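Local coordinates for nitrogenase molybdenum-iron protein beta chain (Clostridium pasteurianum, PDB 4WES), which forms, with the alpha chain, the molybdenum-iron component of nitrogenase, which reduces dinitrogen to ammonia, and shares in binding the [8Fe-7S] cluster, at residues I187-I196 with E275-A283; V88-P97 with S127-I135. One frame throughout, in Å; residues are numbered along the deposited sequence. Where two conformers were deposited one is given.

Both contacts pack a helix of a parallel alpha/beta layer, but in different layers of the chain. Contact 2 comes first in sequence and closes before contact 1 opens: it sets helix 81-95 against the loop that leads into strand 133-136 and the start of that strand, in one four-stranded parallel sheet. Contact 1 pairs helices 181-193 and 270-284 beside a second such sheet, the one holding strands 172-175 and 237-241. Their centres lie 37 Å apart, and about 19 Å separates their nearest atoms, so they do not touch. Neither reaches the [8Fe-7S] site, although cluster ligands Cys106 and Ser141 follow strands 99-104 and 133-136 of the sheet to which contact 2 contributes its end strand.

Contact 1 (I187-I196 with E275-A283); sequences IKRLFEAMDI and EFIMALSEA
Helix segments 187-193 and 275-283 run in roughly the same direction, their axes 38° apart and 11.2 Å distant at closest approach, a spacing filled by large apolar side chains. Phe276, its CG anti to the backbone N (chi1 168°), sends its ring across to the last turns of helix 181-193. There its CZ meets Phe191 CE2 at 3.7 Å, Phe191 arriving at the edge of the Phe276 ring near its plane. The two ring planes are inclined by 68°, an oblique pairing. Leu190 CD1 lies 4.0 Å from Phe276 CE2, and Ile187 CG2 meets Phe276 CZ. Leu280 has the most surface buried here and its branches divide the work: CD1 faces Phe191 CZ, with CG over one face of that ring, while CD2 lies 4.0 Å from Met194 CG. Ile196 CD1 presses on Leu280 CB at 3.7 Å. Met194, bent at both chi2 and chi3, folds its methyl CE against Ser281 CB (4.0 Å). Leu190, Met194 and Leu280 have second conformers; their contacts hold for the one described. A Schellman motif, with positive phi at Asp195, follows the last turn of the helix and turns the chain so that Ile196 reaches Leu280. The packing continues into strand 237-241, where Leu241 meets Ile187 and Phe276 and Leu239 meets Leu280, and into strand 172-175 through Phe191 and Ile196; helix 290-305 covers Leu190 and Met194 through Ile292.

Contact 2 (V88-P97 with S127-I135); sequences VKNIFSLYNP and SIPEGKLVI
Phe92, near the end of helix 81-95, fits its ring into the curve of segment 127-135 and has the most surface buried of any residue here. Pro129 CD sits over one face, 3.8 Å from the centroid of the Phe92 ring and 22° off its normal, a CH-pi contact displaced toward the rim. Lys132 runs past the ring in the opposite direction, its CB 3.6 Å from Phe92 CE1. At the ring edge, Val134 CG2 approaches CE2, and Leu133 O lies in the plane, 4.0 Å from Phe92 CZ. A bend at chi2 (-66°) carries the Lys132 chain along the ring to the end of the helix, where its ammonium meets two acceptors of segment 88-97, a water and Asp98. NZ donates to Asn96 OD1 at 2.7 Å and to Pro97 O at 3.0 Å, in each case from above the carbonyl plane. Water 1 accepts from both Lys132 NZ and Asn96 ND2, and Asp98 adds a salt bridge that probably helps hold the lysine charged. Ser127, the third large contributor, packs beside the preceding turn: its carbonyl O lies 3.8 Å from Val88 CG1, and its OG meets the aliphatic part of Lys89, 3.7 Å from CE in the conformer described. A type II turn from Pro129 to Lys132 brings the proline and the lysine to the same phenylalanine. Strand 133-136 then pairs in parallel with strand 99-104, which follows helix 81-95, in the Rossmann-like alpha/beta layering of nitrogenase component 1 proteins.

Contact 1 (I187-I196 with E275-A283)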
loop_
_atom_site.group_PDB
_atom_site.type_symbol
_atom_site.label_atom_id
_atom_site.label_comp_id
_atom_site.label_asym_id
_atom_site.label_seq_id
_atom_site.Cartn_x
_atom_site.Cartn_y
_atom_site.Cartn_z
ATOM N N ILE B 187 16.786 -12.629 -8.815
ATOM C CA ILE B 187 17.273 -13.897 -9.376
ATOM C C ILE B 187 18.791 -13.992 -9.239
ATOM O O ILE B 187 19.311 -15.047 -8.841
ATOM C CB ILE B 187 16.784 -14.056 -10.828
ATOM C CG1 ILE B 187 15.262 -14.246 -10.838
ATOM C CG2 ILE B 187 17.494 -15.173 -11.541
ATOM C CD1 ILE B 187 14.619 -13.872 -12.157
ATOM N N LYS B 188 19.492 -12.894 -9.525
ATOM C CA LYS B 188 20.954 -12.878 -9.353
ATOM C C LYS B 188 21.313 -13.135 -7.879
ATOM O O LYS B 188 22.250 -13.899 -7.579
ATOM C CB LYS B 188 21.572 -11.579 -9.860
ATOM C CG LYS B 188 21.480 -11.427 -11.374
ATOM C CD LYS B 188 22.300 -10.293 -11.921
ATOM C CE LYS B 188 21.787 -8.964 -11.454
ATOM N NZ LYS B 188 22.637 -7.862 -11.986
ATOM N N ARG B 189 20.584 -12.500 -6.978
ATOM C CA ARG B 189 20.847 -12.649 -5.556
ATOM C C ARG B 189 20.726 -14.112 -5.135
ATOM O O ARG B 189 21.523 -14.629 -4.328
ATOM C CB ARG B 189 19.896 -11.762 -4.746
ATOM C CG ARG B 189 20.278 -11.661 -3.273
ATOM C CD ARG B 189 19.182 -11.000 -2.440
ATOM N NE ARG B 189 17.970 -11.802 -2.374
ATOM C CZ ARG B 189 17.822 -12.864 -1.591
ATOM N NH1 ARG B 189 18.796 -13.245 -0.756
ATOM N NH2 ARG B 189 16.718 -13.564 -1.645
ATOM N N LEU B 190 19.726 -14.814 -5.678
ATOM C CA LEU B 190 19.519 -16.220 -5.367
ATOM C C LEU B 190 20.644 -17.103 -5.921
ATOM O O LEU B 190 21.128 -18.000 -5.218
ATOM C CB LEU B 190 18.148 -16.671 -5.861
ATOM C CG LEU B 190 16.985 -16.028 -5.100
ATOM C CD1 LEU B 190 15.653 -16.335 -5.780
ATOM C CD2 LEU B 190 16.924 -16.524 -3.677
ATOM N N PHE B 191 21.056 -16.867 -7.162
ATOM C CA PHE B 191 22.228 -17.575 -7.710
ATOM C C PHE B 191 23.450 -17.371 -6.806
ATOM O O PHE B 191 24.199 -18.315 -6.501
ATOM C CB PHE B 191 22.606 -17.064 -9.103
ATOM C CG PHE B 191 21.935 -17.783 -10.260
ATOM C CD1 PHE B 191 22.583 -18.857 -10.857
ATOM C CD2 PHE B 191 20.707 -17.399 -10.746
ATOM C CE1 PHE B 191 21.988 -19.538 -11.887
ATOM C CE2 PHE B 191 20.137 -18.057 -11.785
ATOM C CZ PHE B 191 20.776 -19.116 -12.372
ATOM N N GLU B 192 23.649 -16.125 -6.368
ATOM C CA GLU B 192 24.821 -15.805 -5.549
ATOM C C GLU B 192 24.714 -16.481 -4.185
ATOM O O GLU B 192 25.711 -17.010 -3.666
ATOM C CB GLU B 192 24.960 -14.297 -5.440
ATOM C CG GLU B 192 25.386 -13.728 -6.794
ATOM C CD GLU B 192 25.239 -12.240 -6.952
ATOM O OE1 GLU B 192 24.924 -11.554 -5.961
ATOM O OE2 GLU B 192 25.445 -11.783 -8.113
ATOM N N ALA B 193 23.518 -16.506 -3.596
ATOM C CA ALA B 193 23.340 -17.191 -2.310
ATOM C C ALA B 193 23.589 -18.707 -2.450
ATOM O O ALA B 193 24.069 -19.352 -1.506
ATOM C CB ALA B 193 21.959 -16.915 -1.738
ATOM N N MET B 194 23.237 -19.273 -3.597
ATOM C CA MET B 194 23.467 -20.684 -3.906
ATOM C C MET B 194 24.946 -20.964 -4.242
ATOM O O MET B 194 25.330 -22.127 -4.362
ATOM C CB MET B 194 22.601 -21.164 -5.080
ATOM C CG MET B 194 21.091 -21.304 -4.798
ATOM S SD MET B 194 20.631 -22.632 -3.688
ATOM C CE MET B 194 20.969 -24.093 -4.683
ATOM N N ASP B 195 25.742 -19.913 -4.436
ATOM C CA ASP B 195 27.132 -20.011 -4.844
ATOM C C ASP B 195 27.288 -20.667 -6.227
ATOM O O ASP B 195 28.190 -21.492 -6.440
ATOM C CB ASP B 195 27.975 -20.739 -3.780
ATOM C CG ASP B 195 29.460 -20.514 -3.962
ATOM O OD1 ASP B 195 29.866 -19.474 -4.549
ATOM O OD2 ASP B 195 30.232 -21.374 -3.500
ATOM N N ILE B 196 26.439 -20.259 -7.168
ATOM C CA ILE B 196 26.429 -20.774 -8.515
ATOM C C ILE B 196 26.828 -19.675 -9.511
ATOM O O ILE B 196 26.082 -18.726 -9.706
ATOM C CB ILE B 196 25.045 -21.339 -8.886
ATOM C CG1 ILE B 196 24.754 -22.538 -8.003
ATOM C CG2 ILE B 196 24.949 -21.708 -10.361
ATOM C CD1 ILE B 196 23.313 -23.025 -8.064
ATOM N N GLU B 275 10.655 -24.740 -7.704
ATOM C CA GLU B 275 11.140 -25.429 -8.918
ATOM C C GLU B 275 12.433 -24.802 -9.448
ATOM O O GLU B 275 13.333 -25.497 -9.962
ATOM C CB GLU B 275 10.057 -25.419 -9.986
ATOM C CG GLU B 275 8.921 -26.379 -9.639
ATOM C CD GLU B 275 7.545 -26.007 -10.193
ATOM O OE1 GLU B 275 7.399 -25.108 -11.079
ATOM O OE2 GLU B 275 6.559 -26.642 -9.698
ATOM N N PHE B 276 12.560 -23.492 -9.351
ATOM C CA PHE B 276 13.783 -22.784 -9.725
ATOM C C PHE B 276 14.933 -23.171 -8.810
ATOM O O PHE B 276 16.008 -23.515 -9.305
ATOM C CB PHE B 276 13.488 -21.256 -9.689
ATOM C CG PHE B 276 14.696 -20.385 -9.780
ATOM C CD1 PHE B 276 15.371 -20.235 -10.979
ATOM C CD2 PHE B 276 15.154 -19.703 -8.685
ATOM C CE1 PHE B 276 16.494 -19.412 -11.056
ATOM C CE2 PHE B 276 16.268 -18.884 -8.755
ATOM C CZ PHE B 276 16.949 -18.754 -9.942
ATOM N N ILE B 277 14.740 -23.113 -7.498
ATOM C CA ILE B 277 15.805 -23.470 -6.561
ATOM C C ILE B 277 16.215 -24.939 -6.762
ATOM O O ILE B 277 17.417 -25.274 -6.782
ATOM C CB ILE B 277 15.352 -23.223 -5.118
ATOM C CG1 ILE B 277 15.105 -21.738 -4.871
ATOM C CG2 ILE B 277 16.349 -23.766 -4.099
ATOM C CD1 ILE B 277 16.297 -20.836 -5.057
ATOM N N MET B 278 15.251 -25.827 -6.940
ATOM C CA MET B 278 15.581 -27.257 -7.176
ATOM C C MET B 278 16.338 -27.453 -8.470
ATOM O O MET B 278 17.275 -28.260 -8.522
ATOM C CB MET B 278 14.331 -28.127 -7.144
ATOM C CG MET B 278 13.665 -28.231 -5.777
ATOM S SD MET B 278 14.678 -28.948 -4.505
ATOM C CE MET B 278 15.795 -27.593 -4.134
ATOM N N ALA B 279 15.980 -26.724 -9.539
ATOM C CA ALA B 279 16.724 -26.829 -10.790
ATOM C C ALA B 279 18.160 -26.425 -10.566
ATOM O O ALA B 279 19.092 -27.074 -11.095
ATOM C CB ALA B 279 16.092 -25.966 -11.866
ATOM N N LEU B 280 18.392 -25.348 -9.834
ATOM C CA LEU B 280 19.764 -24.897 -9.526
ATOM C C LEU B 280 20.530 -25.957 -8.749
ATOM O O LEU B 280 21.687 -26.265 -9.065
ATOM C CB LEU B 280 19.723 -23.613 -8.697
ATOM C CG LEU B 280 19.674 -22.227 -9.363
ATOM C CD1 LEU B 280 18.783 -22.183 -10.597
ATOM C CD2 LEU B 280 19.206 -21.196 -8.339
ATOM N N SER B 281 19.930 -26.483 -7.693
ATOM C CA SER B 281 20.594 -27.488 -6.853
ATOM C C SER B 281 20.892 -28.753 -7.636
ATOM O O SER B 281 21.996 -29.285 -7.551
ATOM C CB SER B 281 19.730 -27.780 -5.630
ATOM O OG SER B 281 20.361 -28.706 -4.768
ATOM N N GLU B 282 19.926 -29.203 -8.433
ATOM C CA GLU B 282 20.100 -30.418 -9.216
ATOM C C GLU B 282 21.166 -30.265 -10.283
ATOM O O GLU B 282 21.917 -31.215 -10.582
ATOM C CB GLU B 282 18.791 -30.863 -9.847
ATOM C CG GLU B 282 17.745 -31.328 -8.821
ATOM C CD GLU B 282 16.327 -31.409 -9.393
ATOM O OE1 GLU B 282 15.412 -31.631 -8.574
ATOM O OE2 GLU B 282 16.127 -31.251 -10.628
ATOM N N ALA B 283 21.241 -29.086 -10.892
ATOM C CA ALA B 283 22.212 -28.863 -11.961
ATOM C C ALA B 283 23.654 -28.805 -11.468
ATOM O O ALA B 283 24.587 -29.046 -12.239
ATOM C CB ALA B 283 21.897 -27.576 -12.700
#

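Contact 2 (V88-P97 with S127-I135)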
loop_
_atom_site.group_PDB
_atom_site.type_symbol
_atom_site.label_atom_id
_atom_site.label_comp_id
_atom_site.label_asym_id
_atom_site.label_seq_id
_atom_site.Cartn_x
_atom_site.Cartn_y
_atom_site.Cartn_z
ATOM N N VAL B 88 23.604 4.785 -38.589
ATOM C CA VAL B 88 24.735 4.173 -37.908
ATOM C C VAL B 88 25.930 5.143 -37.882
ATOM O O VAL B 88 26.672 5.213 -36.868
ATOM C CB VAL B 88 25.051 2.813 -38.536
ATOM C CG1 VAL B 88 26.418 2.280 -38.205
ATOM C CG2 VAL B 88 23.999 1.810 -38.134
ATOM N N LYS B 89 26.117 5.911 -38.961
ATOM C CA LYS B 89 27.209 6.890 -38.986
ATOM C C LYS B 89 27.005 7.980 -37.937
ATOM O O LYS B 89 27.964 8.414 -37.284
ATOM C CB LYS B 89 27.374 7.505 -40.377
ATOM C CG LYS B 89 27.641 6.475 -41.458
ATOM C CD LYS B 89 27.853 7.141 -42.810
ATOM C CE LYS B 89 27.514 6.206 -43.958
ATOM N NZ LYS B 89 27.982 6.744 -45.260
ATOM N N ASN B 90 25.768 8.432 -37.765
ATOM C CA ASN B 90 25.477 9.434 -36.731
ATOM C C ASN B 90 25.523 8.857 -35.329
ATOM O O ASN B 90 25.997 9.547 -34.393
ATOM C CB ASN B 90 24.145 10.107 -37.003
ATOM C CG ASN B 90 24.239 11.048 -38.178
ATOM O OD1 ASN B 90 25.017 12.007 -38.145
ATOM N ND2 ASN B 90 23.444 10.805 -39.233
ATOM N N ILE B 91 25.084 7.616 -35.164
ATOM C CA ILE B 91 25.069 7.011 -33.848
ATOM C C ILE B 91 26.487 6.839 -33.323
ATOM O O ILE B 91 26.807 7.216 -32.189
ATOM C CB ILE B 91 24.347 5.676 -33.884
ATOM C CG1 ILE B 91 22.860 5.896 -34.120
ATOM C CG2 ILE B 91 24.570 4.934 -32.593
ATOM C CD1 ILE B 91 22.120 4.683 -34.647
ATOM N N PHE B 92 27.362 6.225 -34.113
ATOM C CA PHE B 92 28.704 5.983 -33.577
ATOM C C PHE B 92 29.458 7.292 -33.351
ATOM O O PHE B 92 30.150 7.436 -32.346
ATOM C CB PHE B 92 29.517 5.035 -34.461
ATOM C CG PHE B 92 29.097 3.595 -34.337
ATOM C CD1 PHE B 92 29.155 2.970 -33.116
ATOM C CD2 PHE B 92 28.677 2.849 -35.417
ATOM C CE1 PHE B 92 28.799 1.650 -32.965
ATOM C CE2 PHE B 92 28.322 1.524 -35.275
ATOM C CZ PHE B 92 28.377 0.915 -34.051
ATOM N N SER B 93 29.291 8.274 -34.248
ATOM C CA SER B 93 30.009 9.558 -34.105
ATOM C C SER B 93 29.517 10.377 -32.927
ATOM O O SER B 93 30.332 10.907 -32.163
ATOM C CB SER B 93 29.909 10.375 -35.403
ATOM O OG SER B 93 28.549 10.756 -35.724
ATOM N N LEU B 94 28.199 10.503 -32.750
ATOM C CA LEU B 94 27.663 11.350 -31.702
ATOM C C LEU B 94 27.575 10.660 -30.380
ATOM O O LEU B 94 27.737 11.323 -29.350
ATOM C CB LEU B 94 26.273 11.865 -32.062
ATOM C CG LEU B 94 26.159 12.882 -33.166
ATOM C CD1 LEU B 94 24.687 13.221 -33.408
ATOM C CD2 LEU B 94 26.933 14.149 -32.823
ATOM N N TYR B 95 27.191 9.376 -30.378
ATOM C CA TYR B 95 26.787 8.710 -29.157
ATOM C C TYR B 95 27.641 7.521 -28.758
ATOM O O TYR B 95 27.517 7.037 -27.635
ATOM C CB TYR B 95 25.302 8.325 -29.269
ATOM C CG TYR B 95 24.409 9.533 -29.563
ATOM C CD1 TYR B 95 24.439 10.650 -28.741
ATOM C CD2 TYR B 95 23.620 9.572 -30.698
ATOM C CE1 TYR B 95 23.673 11.771 -29.019
ATOM C CE2 TYR B 95 22.819 10.686 -30.970
ATOM C CZ TYR B 95 22.884 11.784 -30.135
ATOM O OH TYR B 95 22.107 12.897 -30.395
ATOM N N ASN B 96 28.477 7.032 -29.674
ATOM C CA ASN B 96 29.492 6.041 -29.339
ATOM C C ASN B 96 29.055 4.867 -28.445
ATOM O O ASN B 96 29.721 4.553 -27.469
ATOM C CB ASN B 96 30.697 6.738 -28.693
ATOM C CG ASN B 96 31.912 5.855 -28.647
ATOM O OD1 ASN B 96 32.139 5.031 -29.538
ATOM N ND2 ASN B 96 32.707 6.035 -27.620
ATOM N N PRO B 97 27.941 4.164 -28.784
ATOM C CA PRO B 97 27.677 2.912 -28.096
ATOM C C PRO B 97 28.754 1.890 -28.479
ATOM O O PRO B 97 29.444 2.067 -29.490
ATOM C CB PRO B 97 26.310 2.504 -28.655
ATOM C CG PRO B 97 26.336 3.045 -30.040
ATOM C CD PRO B 97 27.053 4.364 -29.942
ATOM N N SER B 127 31.576 1.613 -42.085
ATOM C CA SER B 127 30.690 2.405 -41.207
ATOM C C SER B 127 30.671 1.926 -39.763
ATOM O O SER B 127 30.157 2.633 -38.873
ATOM C CB SER B 127 29.243 2.378 -41.734
ATOM O OG SER B 127 29.211 3.073 -42.963
ATOM N N ILE B 128 31.162 0.717 -39.558
ATOM C CA ILE B 128 31.197 0.116 -38.221
ATOM C C ILE B 128 32.630 0.146 -37.733
ATOM O O ILE B 128 33.483 -0.585 -38.254
ATOM C CB ILE B 128 30.603 -1.303 -38.236
ATOM C CG1 ILE B 128 29.176 -1.255 -38.823
ATOM C CG2 ILE B 128 30.619 -1.930 -36.845
ATOM C CD1 ILE B 128 28.538 -2.602 -39.077
ATOM N N PRO B 129 32.916 1.005 -36.740
ATOM C CA PRO B 129 34.309 1.083 -36.272
ATOM C C PRO B 129 34.849 -0.214 -35.647
ATOM O O PRO B 129 34.071 -1.076 -35.188
ATOM C CB PRO B 129 34.273 2.217 -35.234
ATOM C CG PRO B 129 33.031 2.995 -35.541
ATOM C CD PRO B 129 32.054 1.996 -36.057
ATOM N N GLU B 130 36.168 -0.343 -35.617
ATOM C CA GLU B 130 36.778 -1.518 -35.074
ATOM C C GLU B 130 36.341 -1.669 -33.631
ATOM O O GLU B 130 36.319 -0.707 -32.861
ATOM C CB GLU B 130 38.306 -1.385 -35.148
ATOM C CG GLU B 130 39.088 -2.600 -34.659
ATOM C CD GLU B 130 38.770 -3.857 -35.454
ATOM O OE1 GLU B 130 38.751 -3.729 -36.786
ATOM O OE2 GLU B 130 38.545 -4.980 -34.749
ATOM N N GLY B 131 35.993 -2.884 -33.249
ATOM C CA GLY B 131 35.584 -3.111 -31.871
ATOM C C GLY B 131 34.121 -2.849 -31.589
ATOM O O GLY B 131 33.653 -3.151 -30.501
ATOM N N LYS B 132 33.416 -2.284 -32.564
ATOM C CA LYS B 132 31.993 -1.981 -32.401
ATOM C C LYS B 132 31.179 -3.036 -33.107
ATOM O O LYS B 132 31.645 -3.687 -34.046
ATOM C CB LYS B 132 31.636 -0.614 -32.994
ATOM C CG LYS B 132 32.446 0.522 -32.413
ATOM C CD LYS B 132 32.156 0.758 -30.949
ATOM C CE LYS B 132 32.736 2.071 -30.461
ATOM N NZ LYS B 132 32.373 2.374 -29.068
ATOM N N LEU B 133 29.906 -3.148 -32.705
ATOM C CA LEU B 133 29.035 -4.170 -33.248
ATOM C C LEU B 133 27.671 -3.612 -33.623
ATOM O O LEU B 133 27.145 -2.707 -32.956
ATOM C CB LEU B 133 28.823 -5.292 -32.231
ATOM C CG LEU B 133 30.059 -6.079 -31.839
ATOM C CD1 LEU B 133 29.822 -6.965 -30.646
ATOM C CD2 LEU B 133 30.540 -6.900 -33.024
ATOM N N VAL B 134 27.074 -4.186 -34.666
ATOM C CA VAL B 134 25.649 -3.961 -35.015
ATOM C C VAL B 134 24.982 -5.315 -35.134
ATOM O O VAL B 134 25.427 -6.170 -35.897
ATOM C CB VAL B 134 25.498 -3.197 -36.352
ATOM C CG1 VAL B 134 24.012 -3.000 -36.669
ATOM C CG2 VAL B 134 26.225 -1.857 -36.317
ATOM N N ILE B 135 23.943 -5.515 -34.328
ATOM C CA ILE B 135 23.164 -6.726 -34.366
ATOM C C ILE B 135 21.706 -6.386 -34.669
ATOM O O ILE B 135 21.314 -5.222 -34.613
ATOM C CB ILE B 135 23.279 -7.517 -33.040
ATOM C CG1 ILE B 135 22.555 -6.869 -31.870
ATOM C CG2 ILE B 135 24.750 -7.752 -32.699
ATOM C CD1 ILE B 135 22.407 -7.782 -30.689
HETATM O O HOH W 1 34.975 4.118 -28.439
#